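Local atomic coordinates of probable acetyltransferase (Bacillus subtilis, PDB entry 1NSL), a protein that probably transfers acetyl groups to protein N-termini, perhaps those of ribosomal proteins, as a putative GNAT-family N-acetyltransferase that forms homohexamers and homodimers. Residues P45-A48 with D49-R52. Sequence-based numbering, arbitrary orientation.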
ATOM      1  N   PRO C  45      21.354   1.905 -16.076  1.00 41.37           N
ATOM      2  CA  PRO C  45      21.972   1.117 -15.014  1.00 40.80           C
ATOM      3  C   PRO C  45      21.796   1.737 -13.658  1.00 40.35           C
ATOM      4  O   PRO C  45      20.979   2.622 -13.437  1.00 41.40           O
ATOM      5  CB  PRO C  45      23.456   1.093 -15.389  1.00 40.87           C
ATOM      6  CG  PRO C  45      23.542   1.760 -16.749  1.00 41.69           C
ATOM      7  CD  PRO C  45      22.339   2.611 -16.910  1.00 41.11           C
ATOM      8  N   SER C  46      22.609   1.272 -12.742  1.00 39.08           N
ATOM      9  CA  SER C  46      22.506   1.636 -11.356  1.00 37.85           C
ATOM     10  C   SER C  46      22.577   3.089 -10.974  1.00 36.30           C
ATOM     11  O   SER C  46      22.690   3.999 -11.813  1.00 36.79           O
ATOM     12  CB  SER C  46      23.639   0.921 -10.671  1.00 39.01           C
ATOM     13  OG  SER C  46      24.584   0.546 -11.665  1.00 39.31           O
ATOM     14  N   SER C  47      22.560   3.255  -9.660  1.00 34.16           N
ATOM     15  CA  SER C  47      22.540   4.516  -8.961  1.00 32.05           C
ATOM     16  C   SER C  47      22.457   4.033  -7.552  1.00 31.71           C
ATOM     17  O   SER C  47      21.448   3.521  -7.156  1.00 31.95           O
ATOM     18  CB  SER C  47      21.270   5.267  -9.273  1.00 31.22           C
ATOM     19  OG  SER C  47      20.835   5.950  -8.121  1.00 27.62           O
ATOM     20  N   ALA C  48      23.526   4.145  -6.789  1.00 31.88           N
ATOM     21  CA  ALA C  48      23.549   3.598  -5.424  1.00 31.57           C
ATOM     22  C   ALA C  48      22.319   3.951  -4.582  1.00 32.05           C
ATOM     23  O   ALA C  48      21.965   3.187  -3.699  1.00 32.50           O
ATOM     24  CB  ALA C  48      24.831   3.997  -4.686  1.00 31.78           C
ATOM     25  N   ASP C  49      21.679   5.100  -4.828  1.00 31.45           N
ATOM     26  CA  ASP C  49      20.458   5.421  -4.119  1.00 30.95           C
ATOM     27  C   ASP C  49      19.312   4.517  -4.534  1.00 29.55           C
ATOM     28  O   ASP C  49      18.615   3.976  -3.717  1.00 29.59           O
ATOM     29  CB  ASP C  49      20.089   6.871  -4.368  1.00 31.88           C
ATOM     30  CG  ASP C  49      20.860   7.805  -3.485  1.00 33.45           C
ATOM     31  OD1 ASP C  49      20.240   8.728  -2.946  1.00 35.20           O
ATOM     32  OD2 ASP C  49      22.086   7.685  -3.248  1.00 37.61           O
ATOM     33  N   THR C  50      19.109   4.358  -5.822  1.00 28.62           N
ATOM     34  CA  THR C  50      18.031   3.523  -6.283  1.00 27.88           C
ATOM     35  C   THR C  50      18.130   2.107  -5.728  1.00 28.32           C
ATOM     36  O   THR C  50      17.139   1.600  -5.212  1.00 28.42           O
ATOM     37  CB  THR C  50      17.910   3.567  -7.816  1.00 28.22           C
ATOM     38  OG1 THR C  50      17.676   4.937  -8.259  1.00 27.34           O
ATOM     39  CG2 THR C  50      16.665   2.783  -8.270  1.00 27.11           C
ATOM     40  N   TYR C  51      19.305   1.475  -5.775  1.00 28.00           N
ATOM     41  CA  TYR C  51      19.411   0.141  -5.179  1.00 27.92           C
ATOM     42  C   TYR C  51      19.141   0.142  -3.683  1.00 27.91           C
ATOM     43  O   TYR C  51      18.591  -0.813  -3.133  1.00 27.87           O
ATOM     44  CB  TYR C  51      20.764  -0.529  -5.453  1.00 27.95           C
ATOM     45  CG  TYR C  51      20.863  -0.996  -6.842  1.00 27.05           C
ATOM     46  CD1 TYR C  51      21.514  -0.226  -7.810  1.00 28.54           C
ATOM     47  CD2 TYR C  51      20.250  -2.152  -7.229  1.00 25.13           C
ATOM     48  CE1 TYR C  51      21.573  -0.653  -9.115  1.00 28.38           C
ATOM     49  CE2 TYR C  51      20.297  -2.569  -8.529  1.00 26.95           C
ATOM     50  CZ  TYR C  51      20.952  -1.836  -9.449  1.00 27.83           C
ATOM     51  OH  TYR C  51      20.988  -2.286 -10.722  1.00 31.84           O
ATOM     52  N   ARG C  52      19.539   1.211  -3.022  1.00 27.53           N
ATOM     53  CA  ARG C  52      19.327   1.280  -1.598  1.00 27.50           C
ATOM     54  C   ARG C  52      17.887   1.515  -1.250  1.00 27.48           C
ATOM     55  O   ARG C  52      17.364   0.946  -0.297  1.00 27.04           O
ATOM     56  CB  ARG C  52      20.130   2.420  -1.015  1.00 27.25           C
ATOM     57  CG  ARG C  52      20.300   2.342   0.461  1.00 29.39           C
ATOM     58  CD  ARG C  52      21.445   3.215   1.032  1.00 31.34           C
ATOM     59  NE  ARG C  52      21.703   4.321   0.127  1.00 34.52           N
ATOM     60  CZ  ARG C  52      22.876   4.587  -0.420  1.00 34.13           C
ATOM     61  NH1 ARG C  52      23.944   3.854  -0.126  1.00 34.01           N
ATOM     62  NH2 ARG C  52      22.978   5.604  -1.252  1.00 34.12           N
TER
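Arg52 N donates to Ala48 O over 3.2 Å, an i to i+4 bond of the opening helical turn. One residue earlier, Tyr51 N makes the first bond of this kind, to Ser47 O at 3.3 Å. Ser47 itself occupies the N-cap: Ser47 OG accepts from Thr50 N at 3.3 Å in an almost straight bond (173°). Serine suits this place because its short side chain can carry an oxygen back to an amide that has no earlier helical carbonyl to pair with. Thr50 OG1, on one of the exposed residues, lies 3.3 Å from Ser47 OG.

The small methyl of Ala48 is compatible with the guanidinium close by. Arg52 sets out with CG anti to its backbone N (chi1 -163°), then bends at chi3, and this course lays one guanidinium face over Ala48 O. At the edge of the same group, Asp49 OD2 meets Arg52 NH2 at 3.0 Å in a salt bridge whose hydrogen bond is weak. The other terminal nitrogen, NH1, pairs with Glu22 of helix 21-30. Acidic Asp49 also suits the first turn, where its negative charge probably interacts favourably with the positive N-terminal end of the helix dipole.

Tyr51 is buried, its ring set among Ala21, Ile28, Phe40 and Trp59, and a large, mostly non-polar ring suits such a site. A serine in its place would probably open a gap between helix 48-65 and helix 21-30, leaving Ile28 and Phe40 without their aromatic neighbour. Ser47 thus forms a serine N-cap that starts helix 48-65 of the GNAT fold, with a salt bridge and a buried tyrosine in the first turns.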